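Local coordinates for protein acetyltransferase, GNAT family (Streptococcus agalactiae 2603V/R, PDB 2PC1) that probably transfers an acyl group, most likely acetyl from acetyl-CoA as in other GNAT-family enzymes, to an acceptor that is not known, at residues D66-N70 against G71-V75; Q157-L160 against N161-Y165. One frame throughout, in Å; residues are numbered along the deposited sequence.

Contact 1: D66-N70 against G71-V75; sequences DDILN and GYAWV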
loop_
_atom_site.group_PDB
_atom_site.type_symbol
_atom_site.label_atom_id
_atom_site.label_comp_id
_atom_site.label_asym_id
_atom_site.label_seq_id
_atom_site.Cartn_x
_atom_site.Cartn_y
_atom_site.Cartn_z
ATOM N N ASP A 66 0.658 -10.404 11.518
ATOM C CA ASP A 66 -0.420 -9.614 12.101
ATOM C C ASP A 66 -1.424 -9.164 11.029
ATOM O O ASP A 66 -2.627 -9.230 11.229
ATOM C CB ASP A 66 0.105 -8.430 12.924
ATOM C CG ASP A 66 0.638 -8.849 14.298
ATOM O OD1 ASP A 66 0.408 -10.002 14.711
ATOM O OD2 ASP A 66 1.254 -7.999 14.979
ATOM N N ASP A 67 -0.929 -8.743 9.867
ATOM C CA ASP A 67 -1.802 -8.401 8.748
ATOM C C ASP A 67 -2.681 -9.561 8.313
ATOM O O ASP A 67 -3.835 -9.384 8.027
ATOM C CB ASP A 67 -0.987 -7.921 7.522
ATOM C CG ASP A 67 -0.457 -6.523 7.651
ATOM O OD1 ASP A 67 -0.883 -5.757 8.538
ATOM O OD2 ASP A 67 0.409 -6.171 6.816
ATOM N N ILE A 68 -2.128 -10.766 8.283
ATOM C CA ILE A 68 -2.903 -11.941 7.931
ATOM C C ILE A 68 -3.922 -12.283 9.025
ATOM O O ILE A 68 -5.083 -12.567 8.715
ATOM C CB ILE A 68 -1.972 -13.141 7.603
ATOM C CG1 ILE A 68 -1.129 -12.826 6.360
ATOM C CG2 ILE A 68 -2.804 -14.412 7.355
ATOM C CD1 ILE A 68 -0.013 -13.823 6.085
ATOM N N LEU A 69 -3.503 -12.240 10.294
ATOM C CA LEU A 69 -4.419 -12.486 11.407
ATOM C C LEU A 69 -5.564 -11.496 11.421
ATOM O O LEU A 69 -6.715 -11.874 11.682
ATOM C CB LEU A 69 -3.658 -12.421 12.739
ATOM C CG LEU A 69 -2.616 -13.517 12.973
ATOM C CD1 LEU A 69 -1.845 -13.241 14.277
ATOM C CD2 LEU A 69 -3.304 -14.846 13.069
ATOM N N ASN A 70 -5.245 -10.227 11.157
ATOM C CA ASN A 70 -6.245 -9.145 11.192
ATOM C C ASN A 70 -7.109 -9.074 9.929
ATOM O O ASN A 70 -8.056 -8.284 9.885
ATOM C CB ASN A 70 -5.578 -7.781 11.433
ATOM C CG ASN A 70 -4.975 -7.644 12.834
ATOM O OD1 ASN A 70 -5.532 -8.145 13.810
ATOM N ND2 ASN A 70 -3.857 -6.932 12.939
ATOM N N GLY A 71 -6.792 -9.850 8.890
ATOM C CA GLY A 71 -7.584 -9.829 7.664
ATOM C C GLY A 71 -7.255 -8.642 6.755
ATOM O O GLY A 71 -8.072 -8.239 5.893
ATOM N N TYR A 72 -6.071 -8.069 6.953
ATOM C CA TYR A 72 -5.603 -6.914 6.190
ATOM C C TYR A 72 -4.820 -7.311 4.944
ATOM O O TYR A 72 -4.706 -6.518 4.023
ATOM C CB TYR A 72 -4.673 -6.070 7.024
ATOM C CG TYR A 72 -5.203 -5.518 8.321
ATOM C CD1 TYR A 72 -6.560 -5.354 8.549
ATOM C CD2 TYR A 72 -4.308 -5.051 9.268
ATOM C CE1 TYR A 72 -7.017 -4.783 9.753
ATOM C CE2 TYR A 72 -4.743 -4.476 10.456
ATOM C CZ TYR A 72 -6.096 -4.343 10.677
ATOM O OH TYR A 72 -6.569 -3.765 11.857
ATOM N N ALA A 73 -4.222 -8.512 4.945
ATOM C CA ALA A 73 -3.215 -8.857 3.954
ATOM C C ALA A 73 -3.813 -9.298 2.646
ATOM O O ALA A 73 -4.524 -10.315 2.587
ATOM C CB ALA A 73 -2.327 -9.968 4.490
ATOM N N TRP A 74 -3.533 -8.547 1.588
ATOM C CA TRP A 74 -3.947 -8.890 0.235
ATOM C C TRP A 74 -2.735 -9.134 -0.628
ATOM O O TRP A 74 -1.703 -8.477 -0.478
ATOM C CB TRP A 74 -4.737 -7.743 -0.383
ATOM C CG TRP A 74 -6.120 -7.617 0.160
ATOM C CD1 TRP A 74 -6.473 -7.057 1.336
ATOM C CD2 TRP A 74 -7.328 -8.058 -0.454
ATOM N NE1 TRP A 74 -7.834 -7.111 1.503
ATOM C CE2 TRP A 74 -8.392 -7.742 0.413
ATOM C CE3 TRP A 74 -7.628 -8.699 -1.659
ATOM C CZ2 TRP A 74 -9.718 -8.032 0.096
ATOM C CZ3 TRP A 74 -8.938 -8.999 -1.953
ATOM C CH2 TRP A 74 -9.966 -8.642 -1.096
ATOM N N VAL A 75 -2.890 -10.048 -1.583
ATOM C CA VAL A 75 -1.834 -10.320 -2.564
ATOM C C VAL A 75 -2.371 -10.282 -3.975
ATOM O O VAL A 75 -3.578 -10.475 -4.209
ATOM C CB VAL A 75 -1.137 -11.679 -2.305
ATOM C CG1 VAL A 75 -0.350 -11.603 -1.017
ATOM C CG2 VAL A 75 -2.147 -12.842 -2.263
#
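The phenol ring of Tyr-72 carries Asn-70 on one face and Asp-67 at its edge. The CB of Asn-70 stands over the ring centre, 3.5 Å from the centroid of Tyr-72 and 8° off the ring normal, a CH-pi contact. The amide of Asn-70 is turned 47° against the ring, and its ND2 comes within 3.6 Å of Tyr-72 CE2. Asp-67 OD1 meets the rim in the ring plane, 3.6 Å from CD2 of Tyr-72. The motif is a Schellman C-cap, which ends helix 61-70 and turns the chain into strand 73-78 of the GNAT sheet.

Gly-71 takes the positive phi of the cap. Its N donates to Ile-68 O at 3.2 Å, from above the carbonyl plane. The N of Tyr-72 reaches back to Asp-67 O at 2.8 Å, and this bond lies in the carbonyl plane. The same oxygen also accepts a weak bond from Ala-73 N, so the last turn is tied to the first residue of the strand.

The side chain of Tyr-72 leaves with CG anti to its own carbonyl carbon (chi1 -58°), which brings one ring face against CB of Asn-70. Asp-67 crosses it at about a right angle. The far oxygen of that carboxylate, OD2, is held by a hydrogen bond with Tyr-85 of strand 81-91 and a salt bridge with Arg-116 of strand 111-119. Tyr-72 and Trp-74 bond through their backbones to strand 81-91, while Val-75 does so to strand 20-24. Pro-27 touches the side chain of Ile-68, and CG1 of Ile-68 also rests against the methyl CB of Ala-73 at 3.6 Å.

Contact 2: Q157-L160 against N161-Y165; sequences QHIL and NKLGY. With SO4 (sulfate ion), chain C.
Residues 157-165 form the last turns of helix 154-162 and its Schellman C-cap, in which Gly-164 takes a positive phi of 94° and Tyr-165 N returns to Leu-160 O at 2.9 Å. Before the cap, Asn-161, Lys-162 and Leu-163 donate their N-H groups to the carbonyls of Gln-157, His-158 and Ile-159.

His-158 and Lys-162, one turn apart, lie side by side and point the same way. Their ends meet on one oxygen of a sulfate ion, probably from the crystallisation liquor. His-158 NE2 donates to sulfate O2 at 2.8 Å, almost straight (178°) and in the ring plane. Lys-162 NZ donates to the same O2, also at 2.8 Å, so two donors grip one oxygen. NZ has a second, weak bond to Gln-130 OE1. CG of Lys-162 lies 3.6 Å from NE2 of His-158. Beyond it the chain bends at chi2, chi3 and chi4, and this brings NZ to the ion.

On the buried side, Leu-160 CD2 sits over the ring centre of Tyr-165, 3.8 Å from the centroid, as a CH-pi contact. Leu-163 CB lies in the plane of that ring, at its edge. CG2 of Ile-159 meets CD1 of Leu-163 at 3.7 Å.

These apolar groups join the end of the helix to its surroundings. Ile-159 and Leu-163 pack on Leu-133 of helix 127-139. Leu-160 lies on Cys-147 of strand 144-149 and Tyr-180 of strand 177-183. Tyr-165 touches Ile-137 of helix 127-139, Phe-145 of strand 144-149 and Lys-182 of strand 177-183.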
loop_
_atom_site.group_PDB
_atom_site.type_symbol
_atom_site.label_atom_id
_atom_site.label_comp_id
_atom_site.label_asym_id
_atom_site.label_seq_id
_atom_site.Cartn_x
_atom_site.Cartn_y
_atom_site.Cartn_z
ATOM N N GLN A 157 4.423 7.878 -5.361
ATOM C CA GLN A 157 3.694 9.124 -5.677
ATOM C C GLN A 157 3.114 9.012 -7.077
ATOM O O GLN A 157 1.979 9.416 -7.341
ATOM C CB GLN A 157 4.620 10.300 -5.581
ATOM C CG GLN A 157 5.074 10.551 -4.143
ATOM C CD GLN A 157 6.256 11.446 -4.042
ATOM O OE1 GLN A 157 6.393 12.358 -4.820
ATOM N NE2 GLN A 157 7.127 11.190 -3.050
ATOM N N HIS A 158 3.911 8.505 -7.993
ATOM C CA HIS A 158 3.485 8.415 -9.372
ATOM C C HIS A 158 2.293 7.475 -9.521
ATOM O O HIS A 158 1.290 7.794 -10.159
ATOM C CB HIS A 158 4.649 7.944 -10.242
ATOM C CG HIS A 158 4.282 7.852 -11.682
ATOM N ND1 HIS A 158 4.236 8.951 -12.502
ATOM C CD2 HIS A 158 3.862 6.804 -12.431
ATOM C CE1 HIS A 158 3.826 8.586 -13.702
ATOM N NE2 HIS A 158 3.602 7.281 -13.688
ATOM N N ILE A 159 2.411 6.308 -8.909
ATOM C CA ILE A 159 1.332 5.323 -8.944
ATOM C C ILE A 159 0.028 5.915 -8.383
ATOM O O ILE A 159 -1.038 5.770 -8.974
ATOM C CB ILE A 159 1.732 4.049 -8.204
ATOM C CG1 ILE A 159 2.842 3.302 -8.959
ATOM C CG2 ILE A 159 0.526 3.156 -7.998
ATOM C CD1 ILE A 159 3.577 2.301 -8.103
ATOM N N LEU A 160 0.125 6.599 -7.247
ATOM C CA LEU A 160 -1.071 7.181 -6.637
ATOM C C LEU A 160 -1.696 8.230 -7.536
ATOM O O LEU A 160 -2.910 8.266 -7.708
ATOM C CB LEU A 160 -0.738 7.711 -5.251
ATOM C CG LEU A 160 -0.338 6.631 -4.219
ATOM C CD1 LEU A 160 0.136 7.292 -2.951
ATOM C CD2 LEU A 160 -1.495 5.671 -3.935
ATOM N N ASN A 161 -0.862 9.044 -8.164
ATOM C CA ASN A 161 -1.322 10.072 -9.112
ATOM C C ASN A 161 -2.051 9.388 -10.271
ATOM O O ASN A 161 -3.162 9.806 -10.660
ATOM C CB ASN A 161 -0.102 10.881 -9.578
ATOM C CG ASN A 161 -0.434 11.928 -10.578
ATOM O OD1 ASN A 161 -0.684 11.613 -11.731
ATOM N ND2 ASN A 161 -0.354 13.194 -10.168
ATOM N N LYS A 162 -1.466 8.319 -10.806
ATOM C CA LYS A 162 -2.061 7.617 -11.955
ATOM C C LYS A 162 -3.409 7.018 -11.614
ATOM O O LYS A 162 -4.302 6.943 -12.481
ATOM C CB LYS A 162 -1.125 6.511 -12.454
ATOM C CG LYS A 162 0.057 6.997 -13.256
ATOM C CD LYS A 162 -0.318 7.452 -14.659
ATOM C CE LYS A 162 -0.798 6.290 -15.541
ATOM N NZ LYS A 162 0.089 5.080 -15.581
ATOM N N LEU A 163 -3.563 6.598 -10.364
ATOM C CA LEU A 163 -4.800 5.984 -9.903
ATOM C C LEU A 163 -5.848 7.027 -9.540
ATOM O O LEU A 163 -6.970 6.657 -9.220
ATOM C CB LEU A 163 -4.515 5.109 -8.694
ATOM C CG LEU A 163 -3.731 3.819 -8.952
ATOM C CD1 LEU A 163 -3.205 3.243 -7.680
ATOM C CD2 LEU A 163 -4.588 2.822 -9.654
ATOM N N GLY A 164 -5.497 8.300 -9.577
ATOM C CA GLY A 164 -6.493 9.333 -9.333
ATOM C C GLY A 164 -6.532 9.786 -7.887
ATOM O O GLY A 164 -7.487 10.472 -7.487
ATOM N N TYR A 165 -5.523 9.446 -7.089
ATOM C CA TYR A 165 -5.445 10.003 -5.744
ATOM C C TYR A 165 -5.026 11.451 -5.848
ATOM O O TYR A 165 -4.207 11.810 -6.713
ATOM C CB TYR A 165 -4.462 9.274 -4.839
ATOM C CG TYR A 165 -4.828 7.893 -4.387
ATOM C CD1 TYR A 165 -4.855 6.823 -5.271
ATOM C CD2 TYR A 165 -5.111 7.629 -3.038
ATOM C CE1 TYR A 165 -5.175 5.561 -4.839
ATOM C CE2 TYR A 165 -5.440 6.348 -2.587
ATOM C CZ TYR A 165 -5.455 5.315 -3.504
ATOM O OH TYR A 165 -5.753 4.029 -3.085
HETATM S S SO4 C . 3.666 4.621 -15.859
HETATM O O1 SO4 C . 4.746 4.725 -16.844
HETATM O O2 SO4 C . 2.783 5.774 -15.916
HETATM O O3 SO4 C . 2.904 3.383 -16.095
HETATM O O4 SO4 C . 4.296 4.558 -14.529
#

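Overall arrangement
Contacts 1 and 2 are two helix C-caps of the same kind, each with a glycine at positive phi leading into a strand. They follow one another along the chain and lie on opposite sides of its centre. Their centres are about 23 Å apart and their nearest atoms about 12 Å apart, so they do not touch. Contact 1 leads into strand 73-78, which lies between strands 20-24 and 81-91. Contact 2 leads into strand 166-171, an outermost strand of the same mixed sheet. The sulfate belongs to contact 2, where His-158 also touches Arg-126, just before helix 127-139. In GNAT enzymes that loop usually binds the acyl-CoA pyrophosphate, so the ion may lie near the cofactor site.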